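Local coordinates for monovalent Na+/H+ antiporter subunit C (Dietzia sp. DQ12-45-1b, PDB 7D3U), which forms one of the membrane subunits of the Mrp complex, a bacterial sodium/proton antiporter, and is related to NADH-quinone oxidoreductase chain 4L, at residues Q20-V24 / D97-I101; H38-M42 / P68-V72. All coordinates share one frame; numbering follows the deposited sequence.

Contact 1. Residues Q20-V24 / D97-I101; sequences QRGMV and DDTDI
Arg21 meets two aspartates, Asp98 and Asp100, in a salt-bridge network between two loops. Its chain runs extended, with CG anti to the backbone N (chi1 -161°), and this carries the guanidinium to the Asp98 carboxylate. Arg21 NE donates to Asp98 OD1 at 2.7 Å. Arg21 NH2 forms a salt bridge with Asp98 OD2. The guanidinium and carboxylate planes stand 68° apart. Asp98 OD1 also accepts from Asp100 N at 3.0 Å, closing an Asx turn. The two donors come from opposite faces of the carboxylate. Asp100 OD2 lies 3.2 Å from Arg21 NE but well out of the guanidinium plane, so this link is one of charge alone. Asp100 OD1 also forms salt bridges with Arg565 and Arg681 of subunit A.

Met23, Val24, Asp97 and Thr99 form the buried side, while Arg21, Asp98 and Asp100 remain partly exposed. Met23 N bonds to Asp97 O at 2.8 Å, and Thr99 CG2 sits 3.4 Å from Gly22 N. Asp97 OD2 rests near Val24 CG2 and forms a salt bridge with Arg622 of subunit A.

The contact joins the loop between helices 2-17 and 24-44 to the loop after helix 66-90, and Met23 packs on Leu86 and Ala90 of that helix.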
loop_
_atom_site.group_PDB
_atom_site.type_symbol
_atom_site.label_atom_id
_atom_site.label_comp_id
_atom_site.label_asym_id
_atom_site.label_seq_id
_atom_site.Cartn_x
_atom_site.Cartn_y
_atom_site.Cartn_z
ATOM N N GLN C 20 11.931 -17.454 9.379
ATOM C CA GLN C 20 12.318 -17.865 10.714
ATOM C C GLN C 20 11.887 -16.811 11.731
ATOM O O GLN C 20 11.164 -15.863 11.411
ATOM C CB GLN C 20 13.823 -18.125 10.764
ATOM C CG GLN C 20 14.269 -19.312 9.933
ATOM C CD GLN C 20 13.406 -20.536 10.151
ATOM O OE1 GLN C 20 13.598 -21.278 11.111
ATOM N NE2 GLN C 20 12.455 -20.760 9.253
ATOM N N ARG C 21 12.330 -16.981 12.971
ATOM C CA ARG C 21 11.949 -16.113 14.073
ATOM C C ARG C 21 13.079 -15.144 14.392
ATOM O O ARG C 21 14.252 -15.527 14.416
ATOM C CB ARG C 21 11.602 -16.940 15.310
ATOM C CG ARG C 21 10.778 -16.207 16.345
ATOM C CD ARG C 21 10.540 -17.077 17.565
ATOM N NE ARG C 21 9.892 -16.336 18.640
ATOM C CZ ARG C 21 9.915 -16.700 19.917
ATOM N NH1 ARG C 21 10.557 -17.800 20.283
ATOM N NH2 ARG C 21 9.298 -15.965 20.831
ATOM N N GLY C 22 12.722 -13.895 14.633
ATOM C CA GLY C 22 13.704 -12.869 14.932
ATOM C C GLY C 22 13.858 -11.929 13.752
ATOM O O GLY C 22 13.858 -12.351 12.590
ATOM N N MET C 23 13.988 -10.635 14.048
ATOM C CA MET C 23 14.088 -9.651 12.978
ATOM C C MET C 23 15.464 -9.643 12.330
ATOM O O MET C 23 15.575 -9.378 11.128
ATOM C CB MET C 23 13.751 -8.258 13.504
ATOM C CG MET C 23 13.512 -7.242 12.406
ATOM S SD MET C 23 12.159 -7.731 11.324
ATOM C CE MET C 23 12.369 -6.569 9.982
ATOM N N VAL C 24 16.520 -9.928 13.093
ATOM C CA VAL C 24 17.849 -10.001 12.496
ATOM C C VAL C 24 17.961 -11.234 11.610
ATOM O O VAL C 24 18.568 -11.188 10.533
ATOM C CB VAL C 24 18.930 -9.978 13.590
ATOM C CG1 VAL C 24 20.289 -10.309 13.003
ATOM C CG2 VAL C 24 18.968 -8.619 14.253
ATOM N N ASP C 97 14.154 -8.649 19.440
ATOM C CA ASP C 97 13.852 -8.583 18.018
ATOM C C ASP C 97 12.880 -9.674 17.595
ATOM O O ASP C 97 12.722 -9.920 16.395
ATOM C CB ASP C 97 15.140 -8.666 17.196
ATOM C CG ASP C 97 15.891 -9.958 17.417
ATOM O OD1 ASP C 97 15.456 -10.762 18.267
ATOM O OD2 ASP C 97 16.917 -10.170 16.740
ATOM N N ASP C 98 12.225 -10.324 18.555
ATOM C CA ASP C 98 11.282 -11.392 18.254
ATOM C C ASP C 98 10.189 -10.893 17.319
ATOM O O ASP C 98 9.707 -9.766 17.443
ATOM C CB ASP C 98 10.669 -11.927 19.548
ATOM C CG ASP C 98 9.819 -13.164 19.329
ATOM O OD1 ASP C 98 9.748 -13.652 18.184
ATOM O OD2 ASP C 98 9.216 -13.649 20.310
ATOM N N THR C 99 9.801 -11.748 16.372
ATOM C CA THR C 99 8.810 -11.379 15.376
ATOM C C THR C 99 7.503 -12.148 15.488
ATOM O O THR C 99 6.520 -11.743 14.861
ATOM C CB THR C 99 9.378 -11.567 13.960
ATOM O OG1 THR C 99 8.470 -11.004 13.004
ATOM C CG2 THR C 99 9.580 -13.038 13.650
ATOM N N ASP C 100 7.454 -13.227 16.271
ATOM C CA ASP C 100 6.200 -13.956 16.416
ATOM C C ASP C 100 5.220 -13.180 17.281
ATOM O O ASP C 100 5.125 -13.403 18.493
ATOM C CB ASP C 100 6.425 -15.352 16.998
ATOM C CG ASP C 100 7.023 -16.308 15.993
ATOM O OD1 ASP C 100 6.798 -16.113 14.781
ATOM O OD2 ASP C 100 7.721 -17.252 16.409
ATOM N N ILE C 101 4.492 -12.263 16.657
ATOM C CA ILE C 101 3.436 -11.502 17.302
ATOM C C ILE C 101 2.121 -11.848 16.622
ATOM O O ILE C 101 2.086 -12.194 15.437
ATOM C CB ILE C 101 3.711 -9.986 17.237
ATOM C CG1 ILE C 101 3.969 -9.561 15.791
ATOM C CG2 ILE C 101 4.884 -9.625 18.129
ATOM C CD1 ILE C 101 4.691 -8.241 15.656
#

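Contact 2. Residues H38-M42 / P68-V72; sequences HLTLM and PQAFV
Leu41 and Met42 of one helix pack against Pro68, Gln69, Phe71 and Val72 of another. The segments run nearly antiparallel, at 169°, with their axes 8.9 Å apart. This is antiparallel packing of two helices, and segment 68-72 runs into a predicted transmembrane helix.

The first group of contacts centres on Val72 and the Met42 thioether. Val72 points its two methyls at different partners. CG2 lies anti to the backbone N and touches His38 CB at 3.5 Å, also nearing the imidazole obliquely. CG1 meets Met42 SD at 3.8 Å, the two side chains crossing at about a right angle. Met42 is bent at both chi2 and chi3, which brings its sulfur and CE over to the CG of Gln69; SD is 3.7 Å from that atom.

The second is between Leu41 and Phe71. Both Leu41 methyls touch Phe71: CD1 meets Phe71 CB at 3.8 Å, and CD2 lies at the ring edge, in its plane. The third is a contact with the backbone, where Pro68 CB abuts the carbonyl O of Leu41.

Every touching residue is buried. The contact ties helix 24-44 to helix 66-90. Leu39 turns the other way, onto helix 2-17. Phe71 stacks on Phe130 of subunit D, while His38 packs on Phe640 of subunit A.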
loop_
_atom_site.group_PDB
_atom_site.type_symbol
_atom_site.label_atom_id
_atom_site.label_comp_id
_atom_site.label_asym_id
_atom_site.label_seq_id
_atom_site.Cartn_x
_atom_site.Cartn_y
_atom_site.Cartn_z
ATOM N N HIS C 38 21.564 -9.294 -7.125
ATOM C CA HIS C 38 22.771 -8.754 -7.739
ATOM C C HIS C 38 23.452 -9.793 -8.616
ATOM O O HIS C 38 23.957 -9.474 -9.699
ATOM C CB HIS C 38 23.724 -8.259 -6.656
ATOM C CG HIS C 38 23.108 -7.260 -5.732
ATOM N ND1 HIS C 38 22.000 -6.517 -6.075
ATOM C CD2 HIS C 38 23.434 -6.891 -4.471
ATOM C CE1 HIS C 38 21.675 -5.726 -5.068
ATOM N NE2 HIS C 38 22.530 -5.933 -4.084
ATOM N N LEU C 39 23.461 -11.049 -8.173
ATOM C CA LEU C 39 24.107 -12.096 -8.954
ATOM C C LEU C 39 23.343 -12.382 -10.242
ATOM O O LEU C 39 23.956 -12.593 -11.294
ATOM C CB LEU C 39 24.246 -13.361 -8.111
ATOM C CG LEU C 39 25.166 -13.253 -6.898
ATOM C CD1 LEU C 39 25.102 -14.518 -6.071
ATOM C CD2 LEU C 39 26.584 -12.994 -7.353
ATOM N N THR C 40 22.008 -12.388 -10.192
ATOM C CA THR C 40 21.260 -12.618 -11.425
ATOM C C THR C 40 21.292 -11.396 -12.331
ATOM O O THR C 40 21.075 -11.521 -13.541
ATOM C CB THR C 40 19.814 -13.020 -11.141
ATOM O OG1 THR C 40 19.097 -13.089 -12.378
ATOM C CG2 THR C 40 19.135 -12.006 -10.274
ATOM N N LEU C 41 21.549 -10.210 -11.772
ATOM C CA LEU C 41 21.796 -9.049 -12.620
ATOM C C LEU C 41 23.135 -9.171 -13.331
ATOM O O LEU C 41 23.242 -8.864 -14.523
ATOM C CB LEU C 41 21.752 -7.768 -11.790
ATOM C CG LEU C 41 20.518 -6.883 -11.940
ATOM C CD1 LEU C 41 20.602 -5.716 -10.981
ATOM C CD2 LEU C 41 20.393 -6.390 -13.366
ATOM N N MET C 42 24.169 -9.620 -12.616
ATOM C CA MET C 42 25.463 -9.842 -13.254
ATOM C C MET C 42 25.403 -10.985 -14.259
ATOM O O MET C 42 26.190 -11.010 -15.211
ATOM C CB MET C 42 26.535 -10.118 -12.204
ATOM C CG MET C 42 27.112 -8.869 -11.568
ATOM S SD MET C 42 27.673 -7.658 -12.774
ATOM C CE MET C 42 28.881 -8.615 -13.681
ATOM N N PRO C 68 24.549 -3.937 -16.818
ATOM C CA PRO C 68 24.187 -4.691 -15.610
ATOM C C PRO C 68 25.130 -4.434 -14.454
ATOM O O PRO C 68 24.711 -4.533 -13.294
ATOM C CB PRO C 68 24.245 -6.151 -16.078
ATOM C CG PRO C 68 25.178 -6.133 -17.216
ATOM C CD PRO C 68 24.899 -4.846 -17.921
ATOM N N GLN C 69 26.388 -4.087 -14.731
ATOM C CA GLN C 69 27.302 -3.739 -13.650
ATOM C C GLN C 69 26.875 -2.447 -12.969
ATOM O O GLN C 69 26.900 -2.353 -11.738
ATOM C CB GLN C 69 28.730 -3.632 -14.181
ATOM C CG GLN C 69 29.305 -4.963 -14.625
ATOM C CD GLN C 69 30.798 -4.907 -14.857
ATOM O OE1 GLN C 69 31.350 -5.707 -15.609
ATOM N NE2 GLN C 69 31.462 -3.967 -14.200
ATOM N N ALA C 70 26.458 -1.446 -13.745
ATOM C CA ALA C 70 25.898 -0.243 -13.137
ATOM C C ALA C 70 24.610 -0.558 -12.386
ATOM O O ALA C 70 24.343 0.014 -11.321
ATOM C CB ALA C 70 25.651 0.820 -14.203
ATOM N N PHE C 71 23.803 -1.472 -12.926
ATOM C CA PHE C 71 22.559 -1.852 -12.265
ATOM C C PHE C 71 22.825 -2.430 -10.882
ATOM O O PHE C 71 22.205 -2.021 -9.894
ATOM C CB PHE C 71 21.793 -2.856 -13.124
ATOM C CG PHE C 71 21.091 -2.244 -14.300
ATOM C CD1 PHE C 71 21.230 -0.900 -14.590
ATOM C CD2 PHE C 71 20.288 -3.018 -15.118
ATOM C CE1 PHE C 71 20.585 -0.342 -15.671
ATOM C CE2 PHE C 71 19.641 -2.464 -16.199
ATOM C CZ PHE C 71 19.789 -1.124 -16.476
ATOM N N VAL C 72 23.745 -3.394 -10.792
ATOM C CA VAL C 72 24.060 -3.973 -9.490
ATOM C C VAL C 72 24.762 -2.950 -8.607
ATOM O O VAL C 72 24.559 -2.933 -7.390
ATOM C CB VAL C 72 24.891 -5.264 -9.637
ATOM C CG1 VAL C 72 26.031 -5.072 -10.590
ATOM C CG2 VAL C 72 25.430 -5.708 -8.296
#

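Contacts 1 and 2 lie on opposite sides of the chain's centre. Their centres are 30 Å apart, and their nearest atoms about 16 Å, so they do not touch. Along the chain the order is 20-24, 38-42, 68-72, 97-101, with both segments of contact 2 falling between those of contact 1. Helices 24-44 and 66-90 link the two. These helices are in direct contact near one end, at contact 2, and the loops at their other end meet in contact 1. Subunits A and D reach both contacts, so both also lie at subunit interfaces within the Mrp complex.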